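Side-chain contact in hydrophilic protein, virA protein (Chromobacterium violaceum, PDB 3BO6), which is probably a phosphothreonine lyase effector that removes phosphate irreversibly from phosphothreonine in host proteins by beta-elimination: residues S145-S150 and E212-L217. Numbering follows the deposited sequence. Where two conformers were deposited one is given.
Sequences SQYSAS and EPFYRL
One face of the Tyr-147 ring is met by the CD1 side of Phe-214, with CD1 3.7 Å above the tyrosine plane and displaced toward the rim at CZ. Phe-214 CE1 follows along the same side, 3.8 Å from Tyr-147 CZ and 3.9 Å from Tyr-147 CE1. The ring centroids lie 5.2 Å apart and the planes meet at 35°, an oblique aromatic pair. Both rings are buried; the backbones stay apart (nearest CA atoms, Tyr-147 and Phe-214, 9.1 Å), and the two rings make the whole contact between these segments. Phe-214 has CG anti to its own backbone N (chi1 176°), which extends the ring out from the first turn of helix 213-219 to meet the tyrosine. In this alpha/beta fold the pair joins that C-terminal helix to the loop leading into helix 149-168, whose N-cap, Ser-148, bonds through OG to Ser-151 N. Leu-152 of the latter helix touches both aromatic side chains and Leu-217, extending the apolar cluster. The phenol end has its own polar partner: Tyr-147 OH hydrogen-bonds to Asp-82 OD2 at the start of strand 82-86, while the same oxygen lies 3.9 Å from Phe-214 CD1, a van der Waals approach.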
loop_
_atom_site.group_PDB
_atom_site.type_symbol
_atom_site.label_atom_id
_atom_site.label_comp_id
_atom_site.label_asym_id
_atom_site.label_seq_id
_atom_site.Cartn_x
_atom_site.Cartn_y
_atom_site.Cartn_z
ATOM N N SER A 145 -16.387 7.429 5.661
ATOM C CA SER A 145 -15.123 7.690 4.982
ATOM C C SER A 145 -14.135 8.437 5.873
ATOM O O SER A 145 -13.237 9.119 5.389
ATOM C CB SER A 145 -15.319 8.405 3.631
ATOM O OG SER A 145 -15.997 7.587 2.685
ATOM N N GLN A 146 -14.286 8.284 7.181
ATOM C CA GLN A 146 -13.302 8.822 8.100
ATOM C C GLN A 146 -12.391 7.695 8.577
ATOM O O GLN A 146 -12.846 6.564 8.787
ATOM C CB GLN A 146 -13.977 9.493 9.290
ATOM C CG GLN A 146 -14.838 10.670 8.854
ATOM C CD GLN A 146 -15.509 11.352 10.011
ATOM O OE1 GLN A 146 -15.542 10.826 11.119
ATOM N NE2 GLN A 146 -16.061 12.539 9.762
ATOM N N TYR A 147 -11.112 8.006 8.757
ATOM C CA TYR A 147 -10.179 7.060 9.359
ATOM C C TYR A 147 -10.337 7.040 10.880
ATOM O O TYR A 147 -10.314 8.081 11.525
ATOM C CB TYR A 147 -8.736 7.487 9.061
ATOM C CG TYR A 147 -8.253 7.289 7.643
ATOM C CD1 TYR A 147 -7.917 6.031 7.172
ATOM C CD2 TYR A 147 -8.077 8.371 6.785
ATOM C CE1 TYR A 147 -7.454 5.848 5.879
ATOM C CE2 TYR A 147 -7.625 8.194 5.491
ATOM C CZ TYR A 147 -7.310 6.931 5.047
ATOM O OH TYR A 147 -6.839 6.811 3.749
ATOM N N SER A 148 -10.445 5.853 11.467
ATOM C CA SER A 148 -10.378 5.746 12.921
ATOM C C SER A 148 -8.923 5.658 13.390
ATOM O O SER A 148 -8.047 5.247 12.625
ATOM C CB SER A 148 -11.148 4.509 13.407
ATOM O OG SER A 148 -10.478 3.309 13.054
ATOM N N ALA A 149 -8.663 6.026 14.645
ATOM C CA ALA A 149 -7.317 5.876 15.201
ATOM C C ALA A 149 -6.832 4.429 15.145
ATOM O O ALA A 149 -5.671 4.170 14.807
ATOM C CB ALA A 149 -7.247 6.409 16.616
ATOM N N SER A 150 -7.717 3.483 15.441
ATOM C CA SER A 150 -7.365 2.065 15.399
ATOM C C SER A 150 -6.912 1.649 14.002
ATOM O O SER A 150 -5.911 0.954 13.833
ATOM C CB SER A 150 -8.550 1.194 15.836
ATOM O OG SER A 150 -8.742 1.251 17.239
ATOM N N GLU A 212 0.810 15.958 3.914
ATOM C CA GLU A 212 -0.462 15.244 3.968
ATOM C C GLU A 212 -0.699 14.701 5.364
ATOM O O GLU A 212 0.130 13.969 5.891
ATOM C CB GLU A 212 -0.447 14.063 2.992
ATOM C CG GLU A 212 -0.625 14.463 1.526
ATOM C CD GLU A 212 -2.075 14.798 1.169
ATOM O OE1 GLU A 212 -3.006 14.335 1.866
ATOM O OE2 GLU A 212 -2.281 15.503 0.152
ATOM N N PRO A 213 -1.845 15.023 5.966
ATOM C CA PRO A 213 -2.106 14.511 7.315
ATOM C C PRO A 213 -1.973 12.979 7.395
ATOM O O PRO A 213 -1.361 12.482 8.332
ATOM C CB PRO A 213 -3.538 15.001 7.581
ATOM C CG PRO A 213 -3.588 16.330 6.855
ATOM C CD PRO A 213 -2.811 16.064 5.561
ATOM N N PHE A 214 -2.483 12.250 6.407
ATOM C CA PHE A 214 -2.361 10.800 6.451
ATOM C C PHE A 214 -0.901 10.365 6.493
ATOM O O PHE A 214 -0.534 9.472 7.273
ATOM C CB PHE A 214 -3.095 10.137 5.264
ATOM C CG PHE A 214 -2.917 8.625 5.215
ATOM C CD1 PHE A 214 -3.780 7.796 5.911
ATOM C CD2 PHE A 214 -1.866 8.053 4.515
ATOM C CE1 PHE A 214 -3.612 6.416 5.886
ATOM C CE2 PHE A 214 -1.696 6.682 4.490
ATOM C CZ PHE A 214 -2.570 5.869 5.184
ATOM N N TYR A 215 -0.071 10.979 5.663
ATOM C CA TYR A 215 1.348 10.647 5.638
ATOM C C TYR A 215 2.003 10.944 6.982
ATOM O O TYR A 215 2.776 10.140 7.500
ATOM C CB TYR A 215 2.067 11.429 4.538
ATOM C CG TYR A 215 3.561 11.176 4.529
ATOM C CD1 TYR A 215 4.067 9.977 4.059
ATOM C CD2 TYR A 215 4.464 12.128 5.000
ATOM C CE1 TYR A 215 5.428 9.727 4.040
ATOM C CE2 TYR A 215 5.836 11.875 4.992
ATOM C CZ TYR A 215 6.306 10.674 4.490
ATOM O OH TYR A 215 7.655 10.399 4.472
ATOM N N ARG A 216 1.689 12.094 7.562
ATOM C CA ARG A 216 2.265 12.455 8.851
ATOM C C ARG A 216 1.873 11.445 9.931
ATOM O O ARG A 216 2.685 11.079 10.787
ATOM C CB ARG A 216 1.841 13.871 9.238
ATOM C CG ARG A 216 2.348 14.926 8.248
ATOM C CD ARG A 216 1.986 16.344 8.683
ATOM N NE ARG A 216 2.685 16.705 9.914
ATOM C CZ ARG A 216 2.462 17.829 10.584
ATOM N NH1 ARG A 216 1.532 18.670 10.147
ATOM N NH2 ARG A 216 3.138 18.078 11.704
ATOM N N LEU A 217 0.637 10.957 9.864
ATOM C CA LEU A 217 0.177 9.932 10.810
ATOM C C LEU A 217 0.915 8.602 10.614
ATOM O O LEU A 217 1.092 7.842 11.561
ATOM C CB LEU A 217 -1.332 9.759 10.672
ATOM C CG LEU A 217 -2.135 10.989 11.158
ATOM C CD1 LEU A 217 -3.586 10.944 10.666
ATOM C CD2 LEU A 217 -2.097 11.108 12.678
#